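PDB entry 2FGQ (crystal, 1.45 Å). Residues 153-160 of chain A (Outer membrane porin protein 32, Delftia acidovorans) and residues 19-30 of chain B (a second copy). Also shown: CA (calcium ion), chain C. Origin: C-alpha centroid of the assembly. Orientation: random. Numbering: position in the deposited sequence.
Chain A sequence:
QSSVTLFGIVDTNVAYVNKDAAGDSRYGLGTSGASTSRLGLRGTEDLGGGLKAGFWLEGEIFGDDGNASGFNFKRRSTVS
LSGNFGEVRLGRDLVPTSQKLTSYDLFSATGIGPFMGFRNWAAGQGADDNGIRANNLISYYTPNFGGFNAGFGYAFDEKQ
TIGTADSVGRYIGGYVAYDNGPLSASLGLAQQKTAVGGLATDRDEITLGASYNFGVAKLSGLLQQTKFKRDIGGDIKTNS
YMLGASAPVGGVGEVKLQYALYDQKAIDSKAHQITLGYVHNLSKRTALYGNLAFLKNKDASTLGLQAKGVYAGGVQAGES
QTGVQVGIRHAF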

# COMPACT_ATOMS: atom_id res chain seq x y z
N GLY A 153 -19.38 -2.55 -21.11
CA GLY A 153 -18.63 -3.26 -20.09
C GLY A 153 -19.39 -4.44 -19.54
O GLY A 153 -20.62 -4.45 -19.49
N TYR A 154 -18.62 -5.45 -19.13
CA TYR A 154 -19.10 -6.64 -18.46
C TYR A 154 -18.13 -6.90 -17.30
O TYR A 154 -16.96 -6.97 -17.52
N ALA A 155 -18.66 -7.04 -16.11
CA ALA A 155 -17.84 -7.44 -14.96
C ALA A 155 -18.39 -8.74 -14.44
O ALA A 155 -19.56 -8.88 -14.17
N PHE A 156 -17.48 -9.69 -14.26
CA PHE A 156 -17.81 -11.00 -13.75
C PHE A 156 -18.10 -10.99 -12.24
O PHE A 156 -17.38 -10.41 -11.45
N ASP A 157 -19.14 -11.70 -11.85
CA ASP A 157 -19.47 -11.89 -10.46
C ASP A 157 -18.62 -12.92 -9.75
O ASP A 157 -18.39 -12.80 -8.55
N GLU A 158 -18.17 -13.91 -10.50
CA GLU A 158 -17.31 -14.97 -9.95
C GLU A 158 -17.98 -15.73 -8.81
O GLU A 158 -17.33 -16.22 -7.87
N LYS A 159 -19.30 -15.79 -8.88
CA LYS A 159 -20.14 -16.52 -7.92
C LYS A 159 -20.05 -15.95 -6.51
O LYS A 159 -20.32 -16.66 -5.53
N GLN A 160 -19.70 -14.68 -6.39
CA GLN A 160 -19.75 -14.01 -5.10
C GLN A 160 -21.19 -14.16 -4.55
O GLN A 160 -22.16 -13.83 -5.21
N LYS B 19 -15.21 -27.14 -12.02
CA LYS B 19 -15.74 -27.44 -10.70
C LYS B 19 -14.97 -26.75 -9.59
O LYS B 19 -13.74 -26.58 -9.68
N ASP B 20 -15.69 -26.42 -8.54
CA ASP B 20 -15.14 -25.89 -7.31
C ASP B 20 -15.42 -26.90 -6.19
O ASP B 20 -15.70 -28.05 -6.49
N ALA B 21 -15.35 -26.49 -4.94
CA ALA B 21 -15.50 -27.43 -3.82
C ALA B 21 -16.90 -28.02 -3.70
O ALA B 21 -17.09 -29.07 -3.08
N ALA B 22 -17.87 -27.35 -4.34
CA ALA B 22 -19.26 -27.81 -4.43
C ALA B 22 -19.61 -28.47 -5.76
O ALA B 22 -20.75 -28.89 -5.97
N GLY B 23 -18.66 -28.55 -6.68
CA GLY B 23 -18.89 -29.14 -7.98
C GLY B 23 -19.46 -28.18 -9.03
O GLY B 23 -19.82 -28.63 -10.12
N ASP B 24 -19.47 -26.88 -8.72
CA ASP B 24 -19.99 -25.84 -9.63
C ASP B 24 -18.86 -25.21 -10.43
O ASP B 24 -17.77 -25.06 -9.91
N SER B 25 -19.13 -24.85 -11.68
CA SER B 25 -18.13 -24.14 -12.48
C SER B 25 -17.95 -22.70 -11.99
O SER B 25 -18.81 -22.13 -11.31
N ARG B 26 -16.80 -22.13 -12.34
CA ARG B 26 -16.48 -20.75 -11.99
C ARG B 26 -15.77 -20.13 -13.14
O ARG B 26 -14.93 -20.72 -13.78
N TYR B 27 -16.10 -18.90 -13.42
CA TYR B 27 -15.33 -18.19 -14.40
C TYR B 27 -15.26 -16.72 -14.04
O TYR B 27 -16.05 -16.22 -13.25
N GLY B 28 -14.29 -16.05 -14.61
CA GLY B 28 -14.03 -14.70 -14.13
C GLY B 28 -12.85 -14.03 -14.76
O GLY B 28 -12.26 -14.54 -15.71
N LEU B 29 -12.50 -12.88 -14.18
CA LEU B 29 -11.32 -12.13 -14.58
C LEU B 29 -10.28 -12.43 -13.50
O LEU B 29 -10.52 -12.15 -12.34
N GLY B 30 -9.16 -13.00 -13.87
CA GLY B 30 -8.09 -13.30 -12.96
C GLY B 30 -6.78 -12.68 -13.39
O GLY B 30 -6.72 -11.81 -14.23

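The contact between the two porin copies is a mixed one, combining a shared calcium ion, a salt-bridge cluster and an aromatic side chain laid over a glycine. F156(A) points toward chain B in the m rotamer (chi2 91°), placing one ring face over G28(B), whose CA lies 4.0 Å from the ring centroid in a CH-pi contact. Its CD2 also meets CD1 of Y27(B) at 3.6 Å; the two rings pack rim to rim, with planes at 84°. E158(A), m at chi1 and t at chi2, extends its carboxylate to the strand: OE2 accepts a hydrogen bond from L29(B) N (2.9 Å), and OE1 and OE2, each 2.5 Å from the calcium, share it with L29(B) O at 2.4 Å. The ion thus offsets the closeness of two acceptors, and a CB on G28(B) would clash with OE2. K159(A) points toward chain B, and its NZ forms salt bridges with D20(B) OD2 (2.6 Å) and D24(B) OD2 (3.1 Å). R26(B) NH2 joins the same D20(B) OD2 at 3.0 Å, so one carboxylate oxygen serves two cations, while K159(A) CB covers a guanidinium face. Water 1 links the hydroxyls of Y154(A) and Y27(B) with D157(A) OD2; water 2 bridges E158(A) N and Y27(B) O.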

# COMPACT_ATOMS: atom_id res chain seq x y z
CB TYR A 154 -19.13 -7.88 -19.38
CG TYR A 154 -19.77 -9.04 -18.68
CD1 TYR A 154 -21.15 -9.21 -18.72
CD2 TYR A 154 -19.02 -9.94 -17.92
CE1 TYR A 154 -21.77 -10.26 -18.03
CE2 TYR A 154 -19.63 -10.99 -17.24
CZ TYR A 154 -21.01 -11.14 -17.30
OH TYR A 154 -21.63 -12.18 -16.62
CB ALA A 155 -17.81 -6.41 -13.82
CB PHE A 156 -16.64 -11.95 -13.99
CG PHE A 156 -16.28 -12.16 -15.43
CD1 PHE A 156 -15.35 -11.36 -16.04
CD2 PHE A 156 -16.85 -13.18 -16.16
CE1 PHE A 156 -15.00 -11.56 -17.37
CE2 PHE A 156 -16.51 -13.39 -17.51
CZ PHE A 156 -15.60 -12.58 -18.12
CB ASP A 157 -20.94 -12.29 -10.30
CG ASP A 157 -21.33 -13.42 -11.18
OD1 ASP A 157 -21.31 -14.61 -10.74
OD2 ASP A 157 -21.62 -13.22 -12.37
CB GLU A 158 -15.94 -14.40 -9.53
CG GLU A 158 -15.30 -13.71 -10.70
CD GLU A 158 -13.97 -13.03 -10.45
OE1 GLU A 158 -13.55 -12.87 -9.28
OE2 GLU A 158 -13.38 -12.62 -11.48
CB LYS A 159 -19.83 -18.04 -7.98
CG LYS A 159 -21.01 -18.94 -7.64
CD LYS A 159 -20.58 -20.48 -7.55
CE LYS A 159 -20.28 -20.99 -6.10
NZ LYS A 159 -20.17 -22.56 -5.88
CB GLN A 160 -19.36 -12.53 -5.15
CG GLN A 160 -19.41 -11.93 -3.76
CD GLN A 160 -19.24 -10.44 -3.67
OE1 GLN A 160 -19.34 -9.89 -2.57
NE2 GLN A 160 -18.99 -9.78 -4.78
CB LYS B 19 -15.75 -28.94 -10.40
CG LYS B 19 -14.77 -29.75 -11.01
CD LYS B 19 -15.15 -31.25 -10.85
CE LYS B 19 -15.78 -31.88 -12.09
NZ LYS B 19 -15.41 -33.34 -12.21
CB ASP B 20 -15.70 -24.50 -7.05
CG ASP B 20 -17.18 -24.49 -6.77
OD1 ASP B 20 -17.82 -25.57 -6.61
OD2 ASP B 20 -17.80 -23.39 -6.72
CB ALA B 21 -15.08 -26.78 -2.51
CB ALA B 22 -20.15 -26.62 -4.20
CB ASP B 24 -20.66 -24.73 -8.83
CG ASP B 24 -21.85 -25.22 -8.03
OD1 ASP B 24 -22.59 -26.09 -8.53
OD2 ASP B 24 -22.10 -24.79 -6.90
CB SER B 25 -18.47 -24.20 -13.95
OG SER B 25 -19.70 -23.55 -14.21
CB ARG B 26 -15.58 -20.71 -10.75
CG ARG B 26 -15.61 -19.40 -10.03
CD ARG B 26 -16.73 -19.25 -9.02
NE ARG B 26 -16.75 -20.18 -7.90
CZ ARG B 26 -16.32 -19.93 -6.65
NH1 ARG B 26 -15.75 -18.79 -6.32
NH2 ARG B 26 -16.46 -20.85 -5.73
CB TYR B 27 -15.88 -18.44 -15.77
CG TYR B 27 -17.28 -17.95 -15.90
CD1 TYR B 27 -17.53 -16.68 -16.33
CD2 TYR B 27 -18.36 -18.77 -15.55
CE1 TYR B 27 -18.82 -16.20 -16.44
CE2 TYR B 27 -19.69 -18.26 -15.62
CZ TYR B 27 -19.89 -16.98 -16.08
OH TYR B 27 -21.17 -16.44 -16.21
CB LEU B 29 -11.60 -10.63 -14.68
CG LEU B 29 -10.49 -9.87 -15.45
CD1 LEU B 29 -10.68 -10.08 -16.94
CD2 LEU B 29 -10.46 -8.42 -15.07
CA CA C . -11.42 -11.86 -10.15
O HOH W 1 -20.50 -13.74 -14.77
O HOH W 2 -18.53 -14.99 -13.16
O HOH W 3 -11.48 -11.26 -7.76